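DltD domain-containing protein (Beauveria bassiana, PDB 7D78) is a fungal thioesterase of the alpha/beta hydrolase fold that probably releases polyketide chains by cyclising them into medium-ring lactones. Local coordinates at residues Val259-Glu265 with Lys287-Gly293; Pro264-Ser270 with Lys294-Val299. All blocks are in the same frame, centred on the assembly; numbering follows the deposited sequence.

Contact 1: residues Val259-Glu265 with Lys287-Gly293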
loop_
_atom_site.group_PDB
_atom_site.type_symbol
_atom_site.label_atom_id
_atom_site.label_comp_id
_atom_site.label_asym_id
_atom_site.label_seq_id
_atom_site.Cartn_x
_atom_site.Cartn_y
_atom_site.Cartn_z
ATOM N N VAL A 259 -3.964 23.461 -2.833
ATOM C CA VAL A 259 -5.028 22.517 -2.516
ATOM C C VAL A 259 -6.282 23.266 -2.095
ATOM O O VAL A 259 -6.237 24.140 -1.222
ATOM C CB VAL A 259 -4.600 21.505 -1.431
ATOM C CG1 VAL A 259 -3.970 22.210 -0.233
ATOM C CG2 VAL A 259 -5.798 20.634 -0.995
ATOM N N LEU A 260 -7.401 22.899 -2.702
ATOM C CA LEU A 260 -8.724 23.350 -2.301
ATOM C C LEU A 260 -9.471 22.161 -1.720
ATOM O O LEU A 260 -9.565 21.112 -2.368
ATOM C CB LEU A 260 -9.494 23.921 -3.496
ATOM C CG LEU A 260 -10.993 24.109 -3.278
ATOM C CD1 LEU A 260 -11.221 25.248 -2.286
ATOM C CD2 LEU A 260 -11.677 24.396 -4.613
ATOM N N MET A 261 -9.981 22.311 -0.502
ATOM C CA MET A 261 -10.839 21.302 0.099
ATOM C C MET A 261 -12.248 21.852 0.278
ATOM O O MET A 261 -12.432 22.945 0.833
ATOM C CB MET A 261 -10.297 20.839 1.449
ATOM C CG MET A 261 -11.161 19.759 2.086
ATOM S SD MET A 261 -10.511 19.223 3.676
ATOM C CE MET A 261 -8.872 18.668 3.216
ATOM N N VAL A 262 -13.232 21.082 -0.173
ATOM C CA VAL A 262 -14.645 21.388 0.008
ATOM C C VAL A 262 -15.230 20.352 0.958
ATOM O O VAL A 262 -15.290 19.159 0.628
ATOM C CB VAL A 262 -15.393 21.393 -1.331
ATOM C CG1 VAL A 262 -16.873 21.720 -1.114
ATOM C CG2 VAL A 262 -14.740 22.375 -2.301
ATOM N N THR A 263 -15.679 20.806 2.128
ATOM C CA THR A 263 -16.172 19.937 3.181
ATOM C C THR A 263 -17.644 20.214 3.444
ATOM O O THR A 263 -18.020 21.381 3.647
ATOM C CB THR A 263 -15.363 20.153 4.472
ATOM O OG1 THR A 263 -14.022 19.693 4.270
ATOM C CG2 THR A 263 -15.990 19.400 5.658
ATOM N N PRO A 264 -18.503 19.190 3.460
ATOM C CA PRO A 264 -19.913 19.416 3.801
ATOM C C PRO A 264 -20.059 19.601 5.303
ATOM O O PRO A 264 -19.526 18.811 6.087
ATOM C CB PRO A 264 -20.613 18.132 3.329
ATOM C CG PRO A 264 -19.506 17.249 2.711
ATOM C CD PRO A 264 -18.219 17.756 3.267
ATOM N N GLU A 265 -20.794 20.651 5.700
ATOM C CA GLU A 265 -21.023 20.902 7.122
ATOM C C GLU A 265 -21.595 19.680 7.828
ATOM O O GLU A 265 -21.167 19.336 8.936
ATOM C CB GLU A 265 -21.969 22.097 7.316
ATOM C CG GLU A 265 -22.152 22.455 8.791
ATOM C CD GLU A 265 -23.325 23.388 9.043
ATOM O OE1 GLU A 265 -24.194 23.514 8.153
ATOM O OE2 GLU A 265 -23.374 23.988 10.139
ATOM N N LYS A 287 -7.040 26.571 0.210
ATOM C CA LYS A 287 -8.337 27.207 0.400
ATOM C C LYS A 287 -9.315 26.180 0.939
ATOM O O LYS A 287 -9.364 25.045 0.459
ATOM C CB LYS A 287 -8.893 27.807 -0.900
ATOM C CG LYS A 287 -10.272 28.458 -0.713
ATOM C CD LYS A 287 -10.769 29.151 -1.977
ATOM C CE LYS A 287 -12.150 29.786 -1.763
ATOM N NZ LYS A 287 -12.142 30.722 -0.598
ATOM N N PHE A 288 -10.100 26.590 1.929
ATOM C CA PHE A 288 -11.121 25.747 2.527
ATOM C C PHE A 288 -12.509 26.318 2.253
ATOM O O PHE A 288 -12.729 27.527 2.388
ATOM C CB PHE A 288 -10.890 25.622 4.035
ATOM C CG PHE A 288 -11.879 24.736 4.722
ATOM C CD1 PHE A 288 -11.731 23.363 4.688
ATOM C CD2 PHE A 288 -12.964 25.278 5.388
ATOM C CE1 PHE A 288 -12.648 22.539 5.317
ATOM C CE2 PHE A 288 -13.884 24.467 6.017
ATOM C CZ PHE A 288 -13.727 23.095 5.985
ATOM N N LEU A 289 -13.439 25.446 1.858
ATOM C CA LEU A 289 -14.831 25.820 1.623
ATOM C C LEU A 289 -15.741 24.874 2.385
ATOM O O LEU A 289 -15.697 23.660 2.160
ATOM C CB LEU A 289 -15.187 25.765 0.136
ATOM C CG LEU A 289 -15.019 27.012 -0.710
ATOM C CD1 LEU A 289 -15.909 26.846 -1.920
ATOM C CD2 LEU A 289 -15.397 28.243 0.083
ATOM N N GLU A 290 -16.573 25.418 3.270
ATOM C CA GLU A 290 -17.589 24.629 3.957
ATOM C C GLU A 290 -18.919 24.812 3.244
ATOM O O GLU A 290 -19.357 25.948 3.034
ATOM C CB GLU A 290 -17.719 25.039 5.424
ATOM C CG GLU A 290 -18.830 24.309 6.171
ATOM C CD GLU A 290 -18.770 24.549 7.675
ATOM O OE1 GLU A 290 -18.362 25.656 8.080
ATOM O OE2 GLU A 290 -19.114 23.634 8.451
ATOM N N ALA A 291 -19.551 23.701 2.863
ATOM C CA ALA A 291 -20.851 23.734 2.191
ATOM C C ALA A 291 -21.934 23.589 3.256
ATOM O O ALA A 291 -22.239 22.480 3.701
ATOM C CB ALA A 291 -20.949 22.640 1.131
ATOM N N LYS A 292 -22.521 24.719 3.664
ATOM C CA LYS A 292 -23.461 24.727 4.781
ATOM C C LYS A 292 -24.670 23.857 4.487
ATOM O O LYS A 292 -25.185 23.837 3.364
ATOM C CB LYS A 292 -23.919 26.155 5.087
ATOM C CG LYS A 292 -22.859 26.995 5.759
ATOM C CD LYS A 292 -22.769 26.718 7.248
ATOM C CE LYS A 292 -21.337 26.849 7.735
ATOM N NZ LYS A 292 -21.230 26.766 9.221
ATOM N N GLY A 293 -25.121 23.129 5.508
ATOM C CA GLY A 293 -26.286 22.274 5.386
ATOM C C GLY A 293 -26.148 21.095 4.447
ATOM O O GLY A 293 -27.141 20.396 4.214
HETATM O O HOH W 1 -19.239 20.753 10.334
#
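M261 and L289 grip each other through their backbones at the middle of two parallel strands, L289 N donating to M261 O at 2.9 Å. The same ladder takes K287 N to V259 O, M261 N to K287 O, T263 N to L289 O and A291 N to T263 O, and E265 N adds a further bond to A291 O, though from well above that carbonyl's plane.

Side-chain contacts differ on the two sides of the sheet. On the side carrying L260, V262 and L289, the L260 tip CD1 lies along the aliphatic stem of K287, 3.7 Å from its CG, and V262 CG2 rests near CB of L289; helix 305-319 covers this layer. On the other side M261 SD faces the edge of the F288 ring, a Met-aromatic contact, 5.5 Å from its centroid. T263 OG1 approaches CE1 of that ring obliquely at 3.3 Å, while the T263 hydroxyl is hydrogen-bonded to Q275 on helix 272-281.

With that helix the strands form a beta-alpha-beta unit at one border of the central sheet of the alpha/beta hydrolase fold, 286-291 being the outermost strand.

Charged groups gather around E265, E290 and K292. E265, its CG anti to the backbone N (chi1 -176°) and its chain extended, accepts G293 N on OE1 at 2.8 Å, nearly along the C-O axis. Its OE2 makes a long salt bridge to K292 NZ, 3.6 Å, whereas E290 OE1 forms the shorter salt bridge to K292 NZ, 3.3 Å, closing a network of three charges. The lysine probably eases the repulsion between the two carboxylates, whose planes are 77° apart.

Contact 2: residues Pro264-Ser270 with Lys294-Val299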
loop_
_atom_site.group_PDB
_atom_site.type_symbol
_atom_site.label_atom_id
_atom_site.label_comp_id
_atom_site.label_asym_id
_atom_site.label_seq_id
_atom_site.Cartn_x
_atom_site.Cartn_y
_atom_site.Cartn_z
ATOM N N PRO A 264 -18.503 19.190 3.460
ATOM C CA PRO A 264 -19.913 19.416 3.801
ATOM C C PRO A 264 -20.059 19.601 5.303
ATOM O O PRO A 264 -19.526 18.811 6.087
ATOM C CB PRO A 264 -20.613 18.132 3.329
ATOM C CG PRO A 264 -19.506 17.249 2.711
ATOM C CD PRO A 264 -18.219 17.756 3.267
ATOM N N GLU A 265 -20.794 20.651 5.700
ATOM C CA GLU A 265 -21.023 20.902 7.122
ATOM C C GLU A 265 -21.595 19.680 7.828
ATOM O O GLU A 265 -21.167 19.336 8.936
ATOM C CB GLU A 265 -21.969 22.097 7.316
ATOM C CG GLU A 265 -22.152 22.455 8.791
ATOM C CD GLU A 265 -23.325 23.388 9.043
ATOM O OE1 GLU A 265 -24.194 23.514 8.153
ATOM O OE2 GLU A 265 -23.374 23.988 10.139
ATOM N N LEU A 266 -22.564 19.015 7.205
ATOM C CA LEU A 266 -23.291 17.905 7.809
ATOM C C LEU A 266 -22.869 16.563 7.215
ATOM O O LEU A 266 -23.696 15.684 6.963
ATOM C CB LEU A 266 -24.797 18.114 7.662
ATOM C CG LEU A 266 -25.263 19.483 8.171
ATOM C CD1 LEU A 266 -26.757 19.670 7.957
ATOM C CD2 LEU A 266 -24.905 19.623 9.635
ATOM N N ASP A 267 -21.573 16.385 6.992
ATOM C CA ASP A 267 -21.075 15.132 6.435
ATOM C C ASP A 267 -21.222 14.021 7.469
ATOM O O ASP A 267 -20.498 13.998 8.466
ATOM C CB ASP A 267 -19.618 15.298 6.013
ATOM C CG ASP A 267 -19.167 14.215 5.049
ATOM O OD1 ASP A 267 -19.639 13.068 5.198
ATOM O OD2 ASP A 267 -18.339 14.509 4.156
ATOM N N THR A 268 -22.142 13.086 7.229
ATOM C CA THR A 268 -22.332 11.934 8.103
ATOM C C THR A 268 -21.516 10.717 7.682
ATOM O O THR A 268 -21.634 9.669 8.326
ATOM C CB THR A 268 -23.807 11.527 8.141
ATOM O OG1 THR A 268 -24.268 11.346 6.794
ATOM C CG2 THR A 268 -24.644 12.592 8.843
ATOM N N MET A 269 -20.734 10.809 6.603
ATOM C CA MET A 269 -19.880 9.708 6.158
ATOM C C MET A 269 -18.396 9.939 6.376
ATOM O O MET A 269 -17.667 8.978 6.636
ATOM C CB MET A 269 -20.099 9.374 4.672
ATOM C CG MET A 269 -21.337 8.515 4.353
ATOM S SD MET A 269 -22.023 8.811 2.713
ATOM C CE MET A 269 -21.192 7.668 1.637
ATOM N N SER A 270 -17.922 11.167 6.224
ATOM C CA SER A 270 -16.543 11.520 6.547
ATOM C C SER A 270 -16.588 12.654 7.557
ATOM O O SER A 270 -17.013 13.772 7.206
ATOM C CB SER A 270 -15.780 11.935 5.289
ATOM O OG SER A 270 -14.489 12.428 5.608
ATOM N N LYS A 294 -24.963 20.841 3.899
ATOM C CA LYS A 294 -24.791 19.765 2.931
ATOM C C LYS A 294 -24.233 18.510 3.591
ATOM O O LYS A 294 -23.581 18.571 4.638
ATOM C CB LYS A 294 -23.872 20.203 1.789
ATOM C CG LYS A 294 -24.474 21.297 0.932
ATOM C CD LYS A 294 -25.918 20.968 0.583
ATOM C CE LYS A 294 -26.563 22.097 -0.208
ATOM N NZ LYS A 294 -25.989 22.221 -1.569
ATOM N N GLY A 295 -24.517 17.363 2.966
ATOM C CA GLY A 295 -23.956 16.094 3.357
ATOM C C GLY A 295 -22.909 15.600 2.374
ATOM O O GLY A 295 -22.536 16.282 1.419
ATOM N N HIS A 296 -22.438 14.374 2.628
ATOM C CA HIS A 296 -21.370 13.788 1.816
ATOM C C HIS A 296 -21.765 13.679 0.346
ATOM O O HIS A 296 -20.928 13.884 -0.543
ATOM C CB HIS A 296 -20.997 12.414 2.382
ATOM C CG HIS A 296 -19.684 11.882 1.893
ATOM N ND1 HIS A 296 -18.474 12.361 2.342
ATOM C CD2 HIS A 296 -19.394 10.885 1.023
ATOM C CE1 HIS A 296 -17.494 11.696 1.757
ATOM N NE2 HIS A 296 -18.023 10.798 0.948
ATOM N N LEU A 297 -23.035 13.354 0.061
ATOM C CA LEU A 297 -23.476 13.161 -1.321
ATOM C C LEU A 297 -24.132 14.387 -1.935
ATOM O O LEU A 297 -24.259 14.445 -3.162
ATOM C CB LEU A 297 -24.479 12.003 -1.440
ATOM C CG LEU A 297 -24.070 10.575 -1.079
ATOM C CD1 LEU A 297 -22.673 10.244 -1.557
ATOM C CD2 LEU A 297 -24.204 10.360 0.412
ATOM N N THR A 298 -24.575 15.347 -1.126
ATOM C CA THR A 298 -25.260 16.534 -1.620
ATOM C C THR A 298 -24.359 17.757 -1.637
ATOM O O THR A 298 -24.831 18.864 -1.920
ATOM C CB THR A 298 -26.505 16.821 -0.769
ATOM O OG1 THR A 298 -26.117 17.031 0.597
ATOM C CG2 THR A 298 -27.490 15.652 -0.843
ATOM N N VAL A 299 -23.073 17.585 -1.331
ATOM C CA VAL A 299 -22.175 18.730 -1.223
ATOM C C VAL A 299 -22.094 19.495 -2.539
ATOM O O VAL A 299 -21.872 20.711 -2.543
ATOM C CB VAL A 299 -20.793 18.251 -0.741
ATOM C CG1 VAL A 299 -20.228 17.203 -1.704
ATOM C CG2 VAL A 299 -19.844 19.423 -0.553
HETATM O O HOH W 2 -23.673 12.683 4.709
#
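D267 and H296 meet at the buried end of this contact: H296 ND1 donates to D267 OD2 at 2.8 Å, nearly straight at 173°, in the ring plane and on the syn side of the carboxylate. D267 OD1 accepts two backbone donors, M269 N (an Asx turn) and S270 N, 2.8 Å; with Q275 NE2 also on OD2, these bonds hold the carboxylate's rotation. CB of M269 covers one face of the H296 ring, 4.0 Å from the centroid, M269 CE touches CD2 of H296, and M269 SD packs on L297 CD2 at 3.5 Å. At the P264 end, P264 CB sits 3.3 Å from both K294 O and G295 O, with CG against V299 CB.

The outer side is looser. L266 N bonds K294 O at 2.8 Å, but L266 itself is exposed, and H296 N donates to a water that also lies beside the T268 hydroxyl. The L297 side chain lies about 4 Å from a bound glycerol.

An asparagine in place of D267 would probably weaken the hold on H296 ND1 and leave the imidazole freer to turn. H296 NE2 is hydrogen-bonded to S134 OG on an apparent nucleophile elbow, so the geometry is consistent with a Ser-His-Asp catalytic triad in which D267 would orient the histidine toward the serine.

Contact 1 pairs strands 259-264 and 286-291, and contact 2 joins the loops that follow them; P264 and E265 belong to both. Contact 1 is sheet: repetitive backbone bonding with apolar layers under helices, and a charged cluster at its more open end. In contact 2 regular pairing gives way to side-chain hydrogen bonds around a buried carboxylate and imidazole, with exposed residues outside. The two touch directly, V299 CG2 lying 3.8 Å from both V262 CG1 and A291 CB. The probable acid and base of the triad thus sit on loops at the C-terminal ends of neighbouring parallel strands, as in other alpha/beta hydrolases.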